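Local structure of putative type VI secretion protein (Escherichia coli, 6SKI) at residues F406-N418 with F474-C488. The protein probably hydrolyses phospholipids as a toxic effector of the type VI secretion system, onto whose VgrG spike it is loaded. Numbering follows the deposited sequence.
Sequences FFERMAVPNDWAN and FTEEELYIIGKYTHC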
# COMPACT_ATOMS: atom_id res chain seq x y z
N PHE A 406 2.01 29.93 7.95
CA PHE A 406 2.40 28.83 8.82
C PHE A 406 1.19 28.31 9.59
O PHE A 406 0.37 29.09 10.09
CB PHE A 406 3.47 29.29 9.81
CG PHE A 406 4.44 28.21 10.19
CD1 PHE A 406 5.28 27.66 9.24
CD2 PHE A 406 4.51 27.75 11.49
CE1 PHE A 406 6.17 26.67 9.59
CE2 PHE A 406 5.40 26.76 11.83
CZ PHE A 406 6.23 26.22 10.88
N PHE A 407 1.09 26.99 9.67
CA PHE A 407 0.09 26.32 10.48
C PHE A 407 0.82 25.54 11.57
O PHE A 407 1.72 24.75 11.28
CB PHE A 407 -0.76 25.37 9.64
CG PHE A 407 -1.87 24.71 10.39
CD1 PHE A 407 -2.86 25.47 10.99
CD2 PHE A 407 -1.92 23.34 10.51
CE1 PHE A 407 -3.87 24.87 11.69
CE2 PHE A 407 -2.94 22.73 11.20
CZ PHE A 407 -3.92 23.50 11.79
N GLU A 408 0.43 25.78 12.83
CA GLU A 408 1.01 25.09 13.97
C GLU A 408 -0.08 24.33 14.70
O GLU A 408 -1.02 24.93 15.22
CB GLU A 408 1.69 26.07 14.92
CG GLU A 408 2.93 26.73 14.37
CD GLU A 408 2.99 28.22 14.67
OE1 GLU A 408 3.65 28.60 15.66
OE2 GLU A 408 2.37 29.00 13.92
N ARG A 409 0.06 23.01 14.74
CA ARG A 409 -0.83 22.15 15.51
C ARG A 409 0.03 21.11 16.21
O ARG A 409 0.99 20.61 15.63
CB ARG A 409 -1.88 21.47 14.63
CG ARG A 409 -2.93 20.72 15.41
CD ARG A 409 -4.11 20.35 14.55
NE ARG A 409 -3.69 19.83 13.25
CZ ARG A 409 -4.43 19.02 12.51
NH1 ARG A 409 -5.62 18.63 12.93
NH2 ARG A 409 -3.97 18.59 11.34
N MET A 410 -0.30 20.81 17.46
CA MET A 410 0.53 19.94 18.27
C MET A 410 -0.27 18.73 18.73
O MET A 410 -1.45 18.85 19.07
CB MET A 410 1.08 20.69 19.49
CG MET A 410 2.26 21.59 19.17
SD MET A 410 3.85 20.77 19.36
CE MET A 410 3.55 19.81 20.84
N ALA A 411 0.39 17.57 18.73
CA ALA A 411 -0.18 16.32 19.23
C ALA A 411 -1.45 15.94 18.47
O ALA A 411 -2.53 15.82 19.04
CB ALA A 411 -0.45 16.41 20.73
N VAL A 412 -1.29 15.75 17.16
CA VAL A 412 -2.40 15.33 16.32
C VAL A 412 -2.67 13.85 16.57
O VAL A 412 -1.81 13.00 16.29
CB VAL A 412 -2.12 15.60 14.83
CG1 VAL A 412 -3.40 15.53 14.03
CG2 VAL A 412 -1.46 16.96 14.66
N PRO A 413 -3.84 13.49 17.09
CA PRO A 413 -4.14 12.08 17.35
C PRO A 413 -4.35 11.29 16.06
O PRO A 413 -4.82 11.82 15.05
CB PRO A 413 -5.43 12.14 18.17
CG PRO A 413 -6.07 13.40 17.69
CD PRO A 413 -4.93 14.36 17.56
N ASN A 414 -3.97 10.02 16.10
CA ASN A 414 -4.04 9.12 14.95
C ASN A 414 -5.21 8.14 15.04
O ASN A 414 -5.14 7.05 14.47
CB ASN A 414 -2.73 8.36 14.80
CG ASN A 414 -2.56 7.27 15.84
OD1 ASN A 414 -3.04 7.39 16.97
ND2 ASN A 414 -1.88 6.19 15.46
N ASP A 415 -6.28 8.51 15.73
CA ASP A 415 -7.36 7.58 16.04
C ASP A 415 -8.41 7.45 14.95
O ASP A 415 -9.35 6.68 15.11
CB ASP A 415 -8.04 8.00 17.34
CG ASP A 415 -7.11 7.94 18.53
OD1 ASP A 415 -6.68 6.83 18.90
OD2 ASP A 415 -6.82 9.01 19.10
N TRP A 416 -8.28 8.19 13.84
CA TRP A 416 -9.28 8.09 12.78
C TRP A 416 -8.97 6.97 11.80
O TRP A 416 -9.88 6.48 11.12
CB TRP A 416 -9.39 9.42 12.04
CG TRP A 416 -10.49 9.45 11.04
CD1 TRP A 416 -10.37 9.42 9.69
CD2 TRP A 416 -11.89 9.49 11.33
NE1 TRP A 416 -11.61 9.45 9.11
CE2 TRP A 416 -12.56 9.49 10.09
CE3 TRP A 416 -12.64 9.54 12.50
CZ2 TRP A 416 -13.95 9.54 10.00
CZ3 TRP A 416 -14.01 9.58 12.41
CH2 TRP A 416 -14.65 9.58 11.17
N ALA A 417 -7.73 6.49 11.77
CA ALA A 417 -7.41 5.32 10.99
C ALA A 417 -7.95 4.05 11.62
O ALA A 417 -8.16 3.07 10.91
CB ALA A 417 -5.90 5.21 10.80
N ASN A 418 -8.24 4.08 12.92
CA ASN A 418 -8.95 2.96 13.53
C ASN A 418 -10.40 2.93 13.09
O ASN A 418 -10.97 1.85 12.87
CB ASN A 418 -8.85 3.06 15.05
CG ASN A 418 -7.43 2.94 15.55
OD1 ASN A 418 -6.58 2.34 14.90
ND2 ASN A 418 -7.16 3.52 16.71
N PHE A 474 -21.41 13.40 7.45
CA PHE A 474 -21.11 13.92 8.77
C PHE A 474 -21.48 15.39 8.83
O PHE A 474 -21.16 16.17 7.93
CB PHE A 474 -19.62 13.75 9.08
CG PHE A 474 -19.23 12.34 9.42
CD1 PHE A 474 -19.71 11.72 10.55
CD2 PHE A 474 -18.36 11.64 8.60
CE1 PHE A 474 -19.35 10.44 10.86
CE2 PHE A 474 -17.99 10.35 8.91
CZ PHE A 474 -18.49 9.75 10.04
N THR A 475 -22.16 15.78 9.91
CA THR A 475 -22.50 17.18 10.09
C THR A 475 -21.24 17.98 10.39
O THR A 475 -20.16 17.44 10.64
CB THR A 475 -23.53 17.34 11.21
OG1 THR A 475 -23.04 16.73 12.41
CG2 THR A 475 -24.84 16.69 10.82
N GLU A 476 -21.38 19.31 10.36
CA GLU A 476 -20.21 20.17 10.51
C GLU A 476 -19.64 20.10 11.92
O GLU A 476 -18.43 20.23 12.11
CB GLU A 476 -20.55 21.60 10.11
CG GLU A 476 -21.22 21.68 8.75
CD GLU A 476 -20.21 21.80 7.63
OE1 GLU A 476 -20.40 21.14 6.58
OE2 GLU A 476 -19.22 22.55 7.78
N GLU A 477 -20.50 19.90 12.92
CA GLU A 477 -19.99 19.64 14.27
C GLU A 477 -19.21 18.33 14.31
O GLU A 477 -18.12 18.25 14.88
CB GLU A 477 -21.14 19.60 15.27
CG GLU A 477 -22.13 20.75 15.18
CD GLU A 477 -23.16 20.57 14.08
OE1 GLU A 477 -22.76 20.49 12.89
OE2 GLU A 477 -24.36 20.49 14.40
N GLU A 478 -19.78 17.30 13.69
CA GLU A 478 -19.09 16.02 13.59
C GLU A 478 -17.82 16.15 12.75
O GLU A 478 -16.80 15.53 13.08
CB GLU A 478 -20.02 14.98 12.98
CG GLU A 478 -21.19 14.63 13.88
CD GLU A 478 -22.14 13.66 13.23
OE1 GLU A 478 -22.19 13.62 11.98
OE2 GLU A 478 -22.85 12.94 13.96
N LEU A 479 -17.85 16.98 11.71
CA LEU A 479 -16.66 17.18 10.89
C LEU A 479 -15.59 17.97 11.62
O LEU A 479 -14.41 17.78 11.36
CB LEU A 479 -17.04 17.89 9.59
CG LEU A 479 -17.57 16.99 8.48
CD1 LEU A 479 -17.73 17.77 7.20
CD2 LEU A 479 -16.64 15.80 8.28
N TYR A 480 -15.98 18.81 12.58
CA TYR A 480 -15.03 19.50 13.44
C TYR A 480 -14.36 18.52 14.40
O TYR A 480 -13.12 18.47 14.52
CB TYR A 480 -15.77 20.60 14.21
CG TYR A 480 -14.94 21.44 15.14
CD1 TYR A 480 -14.19 22.50 14.66
CD2 TYR A 480 -14.92 21.19 16.50
CE1 TYR A 480 -13.44 23.28 15.51
CE2 TYR A 480 -14.17 21.97 17.36
CZ TYR A 480 -13.43 23.01 16.86
OH TYR A 480 -12.68 23.79 17.70
N ILE A 481 -15.18 17.70 15.07
CA ILE A 481 -14.64 16.67 15.96
C ILE A 481 -13.71 15.74 15.19
O ILE A 481 -12.68 15.30 15.72
CB ILE A 481 -15.78 15.90 16.64
CG1 ILE A 481 -16.67 16.87 17.42
CG2 ILE A 481 -15.23 14.83 17.55
CD1 ILE A 481 -18.02 16.30 17.76
N ILE A 482 -14.04 15.44 13.94
CA ILE A 482 -13.14 14.63 13.12
C ILE A 482 -11.92 15.45 12.72
O ILE A 482 -10.82 14.90 12.57
CB ILE A 482 -13.88 14.08 11.89
CG1 ILE A 482 -14.99 13.13 12.32
CG2 ILE A 482 -12.93 13.36 10.96
CD1 ILE A 482 -16.02 12.88 11.25
N GLY A 483 -12.08 16.76 12.57
CA GLY A 483 -10.95 17.62 12.27
C GLY A 483 -9.91 17.65 13.36
O GLY A 483 -8.76 18.01 13.09
N LYS A 484 -10.29 17.28 14.58
CA LYS A 484 -9.25 17.05 15.59
C LYS A 484 -8.30 15.94 15.18
O LYS A 484 -7.13 15.95 15.59
CB LYS A 484 -9.87 16.69 16.94
CG LYS A 484 -10.98 17.59 17.42
CD LYS A 484 -11.46 17.17 18.79
CE LYS A 484 -12.13 18.32 19.53
NZ LYS A 484 -12.97 19.15 18.62
N TYR A 485 -8.76 14.99 14.37
CA TYR A 485 -8.02 13.76 14.12
C TYR A 485 -7.47 13.64 12.71
O TYR A 485 -6.72 12.70 12.43
CB TYR A 485 -8.93 12.55 14.40
CG TYR A 485 -9.41 12.48 15.83
CD1 TYR A 485 -10.50 13.23 16.25
CD2 TYR A 485 -8.79 11.66 16.75
CE1 TYR A 485 -10.94 13.16 17.55
CE2 TYR A 485 -9.22 11.60 18.05
CZ TYR A 485 -10.30 12.35 18.44
OH TYR A 485 -10.74 12.28 19.74
N THR A 486 -7.80 14.56 11.81
CA THR A 486 -7.25 14.54 10.46
C THR A 486 -6.00 15.41 10.39
O THR A 486 -5.98 16.52 10.91
CB THR A 486 -8.28 15.00 9.43
OG1 THR A 486 -7.63 15.27 8.18
CG2 THR A 486 -8.99 16.23 9.89
N HIS A 487 -4.97 14.88 9.75
CA HIS A 487 -3.70 15.58 9.62
C HIS A 487 -3.70 16.40 8.34
O HIS A 487 -4.29 16.00 7.33
CB HIS A 487 -2.53 14.59 9.59
CG HIS A 487 -2.41 13.75 10.82
ND1 HIS A 487 -1.26 13.70 11.57
CD2 HIS A 487 -3.29 12.93 11.43
CE1 HIS A 487 -1.43 12.88 12.59
NE2 HIS A 487 -2.66 12.40 12.53
N CYS A 488 -3.05 17.55 8.39
CA CYS A 488 -2.80 18.34 7.19
C CYS A 488 -1.53 17.81 6.54
O CYS A 488 -0.42 18.06 7.03
CB CYS A 488 -2.68 19.83 7.52
SG CYS A 488 -2.38 20.89 6.10
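Arg-409, Val-412, Pro-413 and Trp-416 pack against Ile-482, Tyr-485, Thr-486 and His-487 in a buried, mixed polar and apolar contact, where the end region of strand 398-409, the loop after it and the start of helix 416-431 meet the short helix 476-483 and the chain following it. The Arg-409 guanidinium comes end-on to the Thr-486 carbonyl, NH1 and NH2 each donating to Thr-486 O at 2.9 Å, with that oxygen close to the guanidinium plane. NH2 also forms a salt bridge to Glu-328 of the adjoining strand 328-341. Val-412, its CG1 anti to the backbone N (chi1 -164°), sets this methyl against two flat groups, over one face of the guanidinium and, as a CH-pi contact, over the His-487 ring. That imidazole stacks on Tyr-317 and donates a weak hydrogen bond from NE2 to Pro-413 O (3.4 Å). Pro-413 CG lies 3.4 Å from Tyr-485 CD2, the side chains crossing nearly at right angles. Farther along, Ile-482 CG2 sits over the six-membered ring of Trp-416, whose edge meets Phe-474 in an offset edge-to-face pair. Two bent bonds (N-H...O about 141°) sharing one acceptor hold Thr-486 to Arg-409, whose charge Glu-328 probably balances.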